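Local coordinates for protein xyloglucan-specific endo-beta-1,4-glucanase (Uncultured bacterium, PDB 4W88) that hydrolyses internal beta-1,4-glucosidic linkages in the backbone of xyloglucan, acting as a glycoside hydrolase family 5 endoglucanase, at residues Lys157-Arg167 / Tyr198-Asp209; Asn171-Arg182 / Asp209-Ile218. The protein carries 1 engineered substitution. All coordinates share one frame; numbering follows the deposited sequence.

Contact 1. Residues Lys157-Arg167 / Tyr198-Asp209; sequences KEWSGGTPAER and YGHNSDEPTLKD. With BGC (beta-D-glucopyranose), chain C; GAL (beta-D-galactopyranose), chain B; BGC (beta-D-glucopyranose), chain D; XYS (alpha-D-xylopyranose), chain E.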
# COMPACT_ATOMS: atom_id res chain seq x y z
N LYS A 157 8.38 -0.03 -19.86
CA LYS A 157 7.02 -0.33 -19.37
C LYS A 157 6.90 -0.33 -17.85
O LYS A 157 5.93 -0.89 -17.30
CB LYS A 157 6.48 -1.63 -19.99
CG LYS A 157 6.28 -1.51 -21.52
CD LYS A 157 5.68 -2.75 -22.13
CE LYS A 157 4.15 -2.65 -22.29
NZ LYS A 157 3.44 -2.57 -20.95
N GLU A 158 7.84 0.31 -17.17
CA GLU A 158 7.83 0.43 -15.72
C GLU A 158 6.47 0.79 -15.16
O GLU A 158 6.01 0.21 -14.16
CB GLU A 158 8.86 1.48 -15.31
CG GLU A 158 8.96 1.68 -13.80
CD GLU A 158 9.96 2.71 -13.32
OE1 GLU A 158 10.61 3.39 -14.15
OE2 GLU A 158 10.06 2.81 -12.07
N TRP A 159 5.81 1.77 -15.78
CA TRP A 159 4.54 2.27 -15.27
C TRP A 159 3.35 1.91 -16.10
O TRP A 159 2.32 2.51 -15.96
CB TRP A 159 4.64 3.80 -15.07
CG TRP A 159 5.68 4.18 -14.03
CD1 TRP A 159 6.83 4.92 -14.22
CD2 TRP A 159 5.68 3.83 -12.64
NE1 TRP A 159 7.49 5.10 -13.03
CE2 TRP A 159 6.84 4.39 -12.06
CE3 TRP A 159 4.83 3.09 -11.84
CZ2 TRP A 159 7.11 4.26 -10.70
CZ3 TRP A 159 5.10 2.95 -10.53
CH2 TRP A 159 6.22 3.49 -9.96
N SER A 160 3.48 0.97 -17.03
CA SER A 160 2.35 0.50 -17.79
C SER A 160 2.16 -0.99 -17.67
O SER A 160 1.69 -1.63 -18.61
CB SER A 160 2.50 0.89 -19.27
OG SER A 160 3.67 0.32 -19.83
N GLY A 161 2.48 -1.57 -16.51
CA GLY A 161 2.25 -3.01 -16.26
C GLY A 161 3.32 -3.98 -16.74
O GLY A 161 3.09 -5.20 -16.72
N GLY A 162 4.46 -3.44 -17.19
CA GLY A 162 5.58 -4.29 -17.53
C GLY A 162 5.41 -5.08 -18.82
O GLY A 162 4.52 -4.79 -19.60
N THR A 163 6.25 -6.09 -18.99
CA THR A 163 6.22 -6.98 -20.12
C THR A 163 5.54 -8.31 -19.72
O THR A 163 5.42 -8.60 -18.52
CB THR A 163 7.64 -7.33 -20.60
OG1 THR A 163 8.30 -8.10 -19.57
CG2 THR A 163 8.39 -6.04 -20.90
N PRO A 164 5.12 -9.11 -20.70
CA PRO A 164 4.48 -10.37 -20.35
C PRO A 164 5.36 -11.27 -19.50
O PRO A 164 4.86 -11.92 -18.54
CB PRO A 164 4.20 -10.98 -21.74
CG PRO A 164 3.89 -9.75 -22.57
CD PRO A 164 5.00 -8.83 -22.15
N ALA A 165 6.67 -11.32 -19.81
CA ALA A 165 7.56 -12.17 -18.97
C ALA A 165 7.64 -11.66 -17.50
O ALA A 165 7.73 -12.43 -16.55
CB ALA A 165 8.95 -12.28 -19.59
N GLU A 166 7.65 -10.35 -17.35
CA GLU A 166 7.68 -9.74 -16.03
C GLU A 166 6.41 -10.09 -15.25
O GLU A 166 6.45 -10.33 -14.04
CB GLU A 166 7.86 -8.24 -16.14
CG GLU A 166 9.30 -7.77 -16.38
CD GLU A 166 9.40 -6.27 -16.52
OE1 GLU A 166 8.70 -5.74 -17.44
OE2 GLU A 166 10.08 -5.62 -15.66
N ARG A 167 5.27 -10.04 -15.92
CA ARG A 167 4.05 -10.37 -15.27
C ARG A 167 4.00 -11.84 -14.84
O ARG A 167 3.45 -12.12 -13.78
CB ARG A 167 2.85 -9.98 -16.11
CG ARG A 167 2.73 -8.48 -16.24
CD ARG A 167 1.42 -8.07 -16.85
NE ARG A 167 1.25 -8.44 -18.23
CZ ARG A 167 1.58 -7.70 -19.30
NH1 ARG A 167 2.19 -6.57 -19.18
NH2 ARG A 167 1.32 -8.17 -20.50
N TYR A 198 1.97 -6.24 -11.41
CA TYR A 198 3.21 -5.55 -11.75
C TYR A 198 2.97 -4.05 -11.54
O TYR A 198 1.96 -3.49 -12.02
CB TYR A 198 3.55 -5.76 -13.22
CG TYR A 198 4.86 -5.13 -13.62
CD1 TYR A 198 4.97 -3.75 -13.96
CD2 TYR A 198 6.03 -5.89 -13.67
CE1 TYR A 198 6.23 -3.23 -14.30
CE2 TYR A 198 7.25 -5.36 -14.07
CZ TYR A 198 7.35 -4.05 -14.40
OH TYR A 198 8.57 -3.56 -14.77
N GLY A 199 3.85 -3.38 -10.78
CA GLY A 199 3.70 -1.95 -10.51
C GLY A 199 2.46 -1.51 -9.75
O GLY A 199 2.18 -0.30 -9.73
N HIS A 200 1.70 -2.45 -9.17
CA HIS A 200 0.36 -2.19 -8.71
C HIS A 200 -0.54 -1.53 -9.79
O HIS A 200 -1.51 -0.82 -9.47
CB HIS A 200 0.41 -1.33 -7.46
CG HIS A 200 0.59 -2.07 -6.16
ND1 HIS A 200 1.76 -2.70 -5.79
CD2 HIS A 200 -0.28 -2.31 -5.15
CE1 HIS A 200 1.62 -3.25 -4.60
NE2 HIS A 200 0.38 -3.04 -4.20
N ASN A 201 -0.22 -1.79 -11.06
CA ASN A 201 -0.93 -1.28 -12.25
C ASN A 201 -2.25 -2.03 -12.46
O ASN A 201 -2.34 -3.22 -12.17
CB ASN A 201 -0.00 -1.39 -13.48
CG ASN A 201 -0.67 -0.92 -14.75
OD1 ASN A 201 -1.36 -1.70 -15.44
ND2 ASN A 201 -0.48 0.34 -15.09
N SER A 202 -3.26 -1.29 -12.93
CA SER A 202 -4.62 -1.81 -13.17
C SER A 202 -5.10 -1.74 -14.63
O SER A 202 -6.32 -1.82 -14.88
CB SER A 202 -5.63 -1.11 -12.26
OG SER A 202 -5.72 0.22 -12.59
N ASP A 203 -4.19 -1.57 -15.57
CA ASP A 203 -4.53 -1.62 -17.01
C ASP A 203 -4.99 -3.04 -17.34
O ASP A 203 -4.56 -4.06 -16.71
CB ASP A 203 -3.34 -1.24 -17.90
CG ASP A 203 -2.77 0.15 -17.63
OD1 ASP A 203 -3.38 1.00 -16.97
OD2 ASP A 203 -1.64 0.42 -18.14
N GLU A 204 -5.82 -3.12 -18.39
CA GLU A 204 -6.44 -4.38 -18.78
C GLU A 204 -5.42 -5.52 -18.99
O GLU A 204 -5.62 -6.62 -18.41
CB GLU A 204 -7.42 -4.23 -19.99
CG GLU A 204 -8.00 -5.58 -20.36
CD GLU A 204 -9.26 -5.47 -21.17
OE1 GLU A 204 -9.46 -4.43 -21.80
OE2 GLU A 204 -10.02 -6.42 -21.11
N PRO A 205 -4.34 -5.28 -19.80
CA PRO A 205 -3.39 -6.36 -20.01
C PRO A 205 -2.76 -6.87 -18.68
O PRO A 205 -2.46 -8.08 -18.52
CB PRO A 205 -2.33 -5.73 -20.93
CG PRO A 205 -3.00 -4.57 -21.56
CD PRO A 205 -3.92 -4.06 -20.51
N THR A 206 -2.53 -5.94 -17.73
CA THR A 206 -1.90 -6.31 -16.47
C THR A 206 -2.84 -7.18 -15.64
O THR A 206 -2.41 -8.15 -15.02
CB THR A 206 -1.57 -5.05 -15.69
OG1 THR A 206 -1.04 -4.05 -16.57
CG2 THR A 206 -0.67 -5.32 -14.51
N LEU A 207 -4.13 -6.84 -15.63
CA LEU A 207 -5.08 -7.62 -14.85
C LEU A 207 -5.34 -8.97 -15.52
O LEU A 207 -5.48 -9.96 -14.82
CB LEU A 207 -6.39 -6.85 -14.69
CG LEU A 207 -6.39 -5.59 -13.82
CD1 LEU A 207 -7.75 -4.88 -13.96
CD2 LEU A 207 -6.11 -5.94 -12.38
N LYS A 208 -5.46 -8.98 -16.86
CA LYS A 208 -5.65 -10.21 -17.64
C LYS A 208 -4.55 -11.23 -17.31
O LYS A 208 -4.80 -12.41 -17.26
CB LYS A 208 -5.70 -9.91 -19.14
CG LYS A 208 -5.95 -11.08 -20.04
CD LYS A 208 -6.01 -10.62 -21.51
CE LYS A 208 -7.22 -9.72 -21.80
NZ LYS A 208 -7.42 -9.41 -23.25
N ASP A 209 -3.34 -10.80 -17.01
CA ASP A 209 -2.26 -11.76 -16.76
C ASP A 209 -2.10 -12.16 -15.31
O ASP A 209 -1.21 -12.93 -15.01
CB ASP A 209 -0.90 -11.21 -17.25
CG ASP A 209 -0.74 -11.31 -18.76
OD1 ASP A 209 -1.57 -11.98 -19.42
OD2 ASP A 209 0.19 -10.72 -19.31
C2 BGC C . 2.84 7.77 -15.67
C3 BGC C . 2.18 7.53 -14.27
C4 BGC C . 3.39 7.20 -13.43
C5 BGC C . 4.47 8.15 -14.00
C6 BGC C . 5.91 7.82 -13.59
C1 BGC C . 3.62 9.07 -15.99
O1 BGC C . 4.05 9.61 -17.36
O2 BGC C . 1.81 7.88 -16.53
O3 BGC C . 1.15 6.55 -14.33
O4 BGC C . 3.63 7.75 -12.17
O5 BGC C . 4.71 8.51 -15.38
O6 BGC C . 6.40 8.91 -12.76
C1 GAL B . 10.76 7.66 -12.88
C2 GAL B . 11.32 6.45 -13.68
C3 GAL B . 12.58 7.06 -14.33
C4 GAL B . 12.20 8.21 -15.27
C5 GAL B . 11.67 9.29 -14.34
C6 GAL B . 11.47 10.62 -15.01
O2 GAL B . 11.83 5.30 -13.00
O3 GAL B . 13.40 6.09 -14.94
O4 GAL B . 11.23 7.79 -16.23
O5 GAL B . 10.48 8.76 -13.76
O6 GAL B . 11.38 11.59 -14.02
C2 BGC D . 4.17 7.42 -9.73
C3 BGC D . 4.15 6.53 -8.47
C4 BGC D . 2.77 6.04 -8.16
C5 BGC D . 2.37 5.57 -9.62
C6 BGC D . 0.98 5.09 -9.42
C1 BGC D . 3.86 6.84 -11.06
O2 BGC D . 5.49 7.62 -9.90
O3 BGC D . 4.62 7.35 -7.43
O4 BGC D . 2.75 5.31 -6.83
O5 BGC D . 2.61 6.55 -10.77
O6 BGC D . 0.38 4.37 -10.46
C1 XYS E . 7.78 9.25 -12.35
C2 XYS E . 8.87 8.49 -11.51
C3 XYS E . 8.32 7.95 -10.17
C4 XYS E . 7.66 9.10 -9.37
C5 XYS E . 6.84 10.08 -10.24
O2 XYS E . 9.52 7.38 -12.23
O3 XYS E . 9.35 7.23 -9.41
O4 XYS E . 6.74 8.65 -8.32
O5 XYS E . 7.50 10.39 -11.48
O HOH W 1 -0.28 -3.59 -19.13
O HOH W 2 -1.06 -1.06 -20.28
O HOH W 3 2.31 -12.75 -18.70
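Y198 lays its ring beneath the glycine pair G161-G162, and the CA of G162 stands over one face in a CH-pi contact, 3.6 Å from the ring centroid. With CG anti to the backbone N (chi1 -177°), the ring reaches across to E166, whose carboxylate plane is turned 64° from it; Y198 OH donates to E166 OE2 at 2.7 Å, from above the carboxylate plane. E166 OE1 takes the T163 backbone N while T163 OG1 caps E166 N at 3.2 Å, a capping box that starts helix 164-182. Each segment starts in the loop after a barrel strand, 142-145 or 193-196, and runs on into a helix; these loops lie at the C-terminal end of the TIM barrel, where family 5 enzymes bind their glycans. E158 and W159 meet the xyloglucan fragment here: E158 OE1 accepts from galactose O2, and the indole carries both glucose units over one face, with W159 NE1 donating to xylose O2 at 3.2 Å. Were W159 an alanine, the two glucose units would probably lose the surface they rest on and xylose O2 its N-H donor. At the far end, R167 crosses Y198 at about a right angle and grips D209 side-on in a salt bridge: R167 NE, at 2.7 Å, and R167 NH2 both converge on D209 OD2, which lies in the guanidinium plane. R167 NH1 turns back to G161 O at 3.0 Å, meeting it from above the carbonyl plane.

Contact 2. Residues Asn171-Arg182 / Asp209-Ile218; sequences NAMNKAFIDAVR and DLEIPSDPNI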
# COMPACT_ATOMS: atom_id res chain seq x y z
N ASN A 171 3.64 -13.19 -10.87
CA ASN A 171 2.83 -14.31 -10.37
C ASN A 171 3.64 -15.32 -9.50
O ASN A 171 3.12 -15.78 -8.47
CB ASN A 171 2.06 -15.08 -11.48
CG ASN A 171 1.05 -14.22 -12.18
OD1 ASN A 171 0.43 -13.33 -11.60
ND2 ASN A 171 0.92 -14.44 -13.48
N ALA A 172 4.86 -15.64 -9.94
CA ALA A 172 5.73 -16.52 -9.18
C ALA A 172 6.10 -15.91 -7.82
O ALA A 172 6.09 -16.56 -6.81
CB ALA A 172 7.00 -16.80 -9.97
N MSE A 173 6.34 -14.61 -7.80
CA MSE A 173 6.74 -13.90 -6.58
C MSE A 173 5.56 -13.87 -5.60
O MSE A 173 5.74 -14.05 -4.41
CB MSE A 173 7.33 -12.48 -6.84
CG MSE A 173 8.67 -12.65 -7.56
SE MSE A 173 9.52 -10.91 -7.89
CE MSE A 173 10.27 -10.61 -6.10
N ASN A 174 4.35 -13.57 -6.10
CA ASN A 174 3.12 -13.57 -5.25
C ASN A 174 3.02 -14.95 -4.55
O ASN A 174 2.69 -15.04 -3.37
CB ASN A 174 1.85 -13.26 -6.06
CG ASN A 174 1.68 -11.79 -6.36
OD1 ASN A 174 2.18 -10.91 -5.62
ND2 ASN A 174 0.99 -11.49 -7.46
N LYS A 175 3.23 -16.03 -5.32
CA LYS A 175 3.15 -17.40 -4.78
C LYS A 175 4.18 -17.65 -3.73
O LYS A 175 3.91 -18.31 -2.74
CB LYS A 175 3.28 -18.53 -5.84
CG LYS A 175 2.33 -18.46 -6.90
CD LYS A 175 2.20 -19.79 -7.62
CE LYS A 175 2.05 -19.46 -9.09
NZ LYS A 175 1.56 -20.58 -9.93
N ALA A 176 5.37 -17.12 -3.95
CA ALA A 176 6.49 -17.34 -3.03
C ALA A 176 6.18 -16.69 -1.67
O ALA A 176 6.46 -17.22 -0.62
CB ALA A 176 7.74 -16.77 -3.59
N PHE A 177 5.60 -15.50 -1.75
CA PHE A 177 5.22 -14.72 -0.62
C PHE A 177 4.15 -15.47 0.20
O PHE A 177 4.27 -15.68 1.40
CB PHE A 177 4.67 -13.35 -1.10
CG PHE A 177 3.71 -12.67 -0.15
CD1 PHE A 177 4.05 -12.31 1.16
CD2 PHE A 177 2.47 -12.30 -0.62
CE1 PHE A 177 3.15 -11.62 1.96
CE2 PHE A 177 1.56 -11.61 0.18
CZ PHE A 177 1.93 -11.23 1.45
N ILE A 178 3.10 -15.92 -0.48
CA ILE A 178 2.03 -16.66 0.20
C ILE A 178 2.57 -17.93 0.81
O ILE A 178 2.28 -18.21 1.98
CB ILE A 178 0.89 -17.05 -0.79
CG1 ILE A 178 0.16 -15.76 -1.22
CG2 ILE A 178 -0.08 -18.09 -0.19
CD1 ILE A 178 -0.71 -15.94 -2.48
N ASP A 179 3.34 -18.67 0.04
CA ASP A 179 3.90 -19.95 0.56
C ASP A 179 4.74 -19.73 1.85
O ASP A 179 4.64 -20.48 2.80
CB ASP A 179 4.71 -20.59 -0.56
CG ASP A 179 5.12 -21.95 -0.27
OD1 ASP A 179 6.14 -22.06 0.38
OD2 ASP A 179 4.47 -22.91 -0.74
N ALA A 180 5.62 -18.72 1.85
CA ALA A 180 6.51 -18.47 2.92
C ALA A 180 5.71 -18.14 4.17
O ALA A 180 6.06 -18.58 5.28
CB ALA A 180 7.45 -17.35 2.59
N VAL A 181 4.69 -17.33 4.01
CA VAL A 181 3.89 -16.91 5.18
C VAL A 181 3.05 -18.07 5.72
O VAL A 181 3.08 -18.35 6.91
CB VAL A 181 2.98 -15.73 4.85
CG1 VAL A 181 2.06 -15.38 6.00
CG2 VAL A 181 3.76 -14.47 4.45
N ARG A 182 2.35 -18.79 4.83
CA ARG A 182 1.57 -19.92 5.30
C ARG A 182 2.38 -21.02 6.00
O ARG A 182 1.91 -21.64 6.98
CB ARG A 182 0.76 -20.55 4.14
CG ARG A 182 -0.21 -19.57 3.46
CD ARG A 182 -1.30 -19.07 4.37
NE ARG A 182 -2.31 -18.31 3.59
CZ ARG A 182 -2.89 -17.21 4.01
NH1 ARG A 182 -2.56 -16.63 5.16
NH2 ARG A 182 -3.74 -16.61 3.23
N ASP A 209 -3.34 -10.80 -17.01
CA ASP A 209 -2.26 -11.76 -16.76
C ASP A 209 -2.10 -12.16 -15.31
O ASP A 209 -1.21 -12.93 -15.01
CB ASP A 209 -0.90 -11.21 -17.25
CG ASP A 209 -0.74 -11.31 -18.76
OD1 ASP A 209 -1.57 -11.98 -19.42
OD2 ASP A 209 0.19 -10.72 -19.31
N LEU A 210 -2.84 -11.57 -14.40
CA LEU A 210 -2.65 -11.84 -12.97
C LEU A 210 -3.24 -13.18 -12.60
O LEU A 210 -4.42 -13.42 -12.78
CB LEU A 210 -3.33 -10.78 -12.11
CG LEU A 210 -3.17 -10.93 -10.59
CD1 LEU A 210 -1.75 -10.59 -10.14
CD2 LEU A 210 -4.15 -10.02 -9.90
N GLU A 211 -2.41 -14.06 -12.07
CA GLU A 211 -2.88 -15.36 -11.56
C GLU A 211 -3.53 -15.19 -10.23
O GLU A 211 -3.00 -14.48 -9.34
CB GLU A 211 -1.68 -16.27 -11.38
CG GLU A 211 -2.02 -17.69 -11.08
CD GLU A 211 -0.79 -18.55 -11.00
OE1 GLU A 211 0.25 -18.24 -11.67
OE2 GLU A 211 -0.87 -19.52 -10.23
N ILE A 212 -4.70 -15.79 -10.06
CA ILE A 212 -5.39 -15.66 -8.79
C ILE A 212 -5.11 -16.92 -7.97
O ILE A 212 -5.51 -18.02 -8.34
CB ILE A 212 -6.90 -15.54 -9.00
CG1 ILE A 212 -7.23 -14.40 -9.97
CG2 ILE A 212 -7.64 -15.44 -7.67
CD1 ILE A 212 -6.72 -13.05 -9.54
N PRO A 213 -4.49 -16.78 -6.80
CA PRO A 213 -4.26 -17.96 -5.98
C PRO A 213 -5.51 -18.70 -5.55
O PRO A 213 -6.56 -18.08 -5.29
CB PRO A 213 -3.62 -17.36 -4.73
CG PRO A 213 -3.03 -16.06 -5.19
CD PRO A 213 -4.04 -15.56 -6.11
N SER A 214 -5.40 -20.02 -5.46
CA SER A 214 -6.50 -20.80 -4.89
C SER A 214 -6.66 -20.53 -3.37
O SER A 214 -7.74 -20.82 -2.78
CB SER A 214 -6.36 -22.28 -5.26
OG SER A 214 -5.12 -22.72 -4.72
N ASP A 215 -5.66 -19.99 -2.69
CA ASP A 215 -5.78 -19.68 -1.25
C ASP A 215 -6.97 -18.73 -1.07
O ASP A 215 -7.06 -17.71 -1.74
CB ASP A 215 -4.48 -19.04 -0.80
CG ASP A 215 -4.38 -18.80 0.67
OD1 ASP A 215 -5.25 -18.16 1.26
OD2 ASP A 215 -3.33 -19.16 1.20
N PRO A 216 -7.88 -19.08 -0.17
CA PRO A 216 -9.14 -18.29 -0.04
C PRO A 216 -8.99 -17.01 0.77
O PRO A 216 -9.92 -16.21 0.83
CB PRO A 216 -10.08 -19.25 0.67
CG PRO A 216 -9.15 -20.14 1.47
CD PRO A 216 -7.88 -20.29 0.68
N ASN A 217 -7.81 -16.86 1.38
CA ASN A 217 -7.52 -15.73 2.27
C ASN A 217 -6.52 -14.73 1.69
O ASN A 217 -5.60 -14.27 2.39
CB ASN A 217 -7.11 -16.20 3.66
CG ASN A 217 -8.28 -16.87 4.37
OD1 ASN A 217 -9.32 -16.30 4.52
ND2 ASN A 217 -8.09 -18.08 4.79
N ILE A 218 -6.82 -14.33 0.46
CA ILE A 218 -6.04 -13.34 -0.22
C ILE A 218 -6.88 -12.18 -0.68
O ILE A 218 -8.12 -12.24 -0.78
CB ILE A 218 -5.22 -13.94 -1.37
CG1 ILE A 218 -6.11 -14.44 -2.51
CG2 ILE A 218 -4.32 -15.01 -0.86
CD1 ILE A 218 -6.55 -13.36 -3.49
O HOH W 4 -0.43 -13.71 -8.88
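N171 sets its CG beside the helix backbone N (chi1 -63°) and E211 swings its CG anti to its own (chi1 -171°), which brings the asparagine amide against the passing chain and the glutamate carboxylate up to K175. The setting is the outer layer of the (beta/alpha)8 barrel: helix 164-182, between strands 142-145 and 193-196, is lined by the irregular segment 209-218 that leads into strand 218-223. N171 uses both ends of its amide on that backbone. N171 ND2 donates to D209 O at 3.0 Å, in the plane of the amide and nearly straight, while E211 N reaches N171 OD1 at 3.0 Å from above the plane. Two bonds to neighbouring peptide groups hold the amide against turning. A water adds a third link, donating to N171 OD1 and E211 O and accepting from ND2 of N174, a nitrogen that also bonds C196 O in the adjoining strand. One turn further on, K175 meets E211 at about a right angle, its NZ donating to E211 OE2 at 2.7 Å, on the syn lone pair, in a salt bridge. Between the polar ends, I178 pushes CD1 against P213 CG at 3.6 Å and, more loosely, I218 CG2; its CG2 branch lies beside the D215 carboxylate. R182 and D215 approach from opposite directions, with guanidinium and carboxylate planes 30° apart. Here each nitrogen takes its own oxygen: in a salt bridge R182 NE donates to D215 OD2 at 2.7 Å and R182 NH2 to D215 OD1. That OD1 also accepts the backbone N of N217 at 2.9 Å, nearly along the C-O bond, closing an Asx turn.

Helix 164-182 serves both contacts, its first turn in contact 1 and its later turns in contact 2, and D209 joins them: its carboxylate goes to R167 in the first, its carbonyl to N171 in the second. Contact 1 is partly buried and reaches the glycan site, and its chemistry is mixed, with an indole face under two glucose units, glycine packing on a tyrosine and a carboxylate shared among several donors. Contact 2 lies at the surface, with amide-to-backbone bonds around a small apolar patch. Both hold an arginine-aspartate salt bridge, and contact 2 adds a lysine-glutamate one. Contact 1 sits where the barrel opens to the glycan, contact 2 on the outer helix layer away from it.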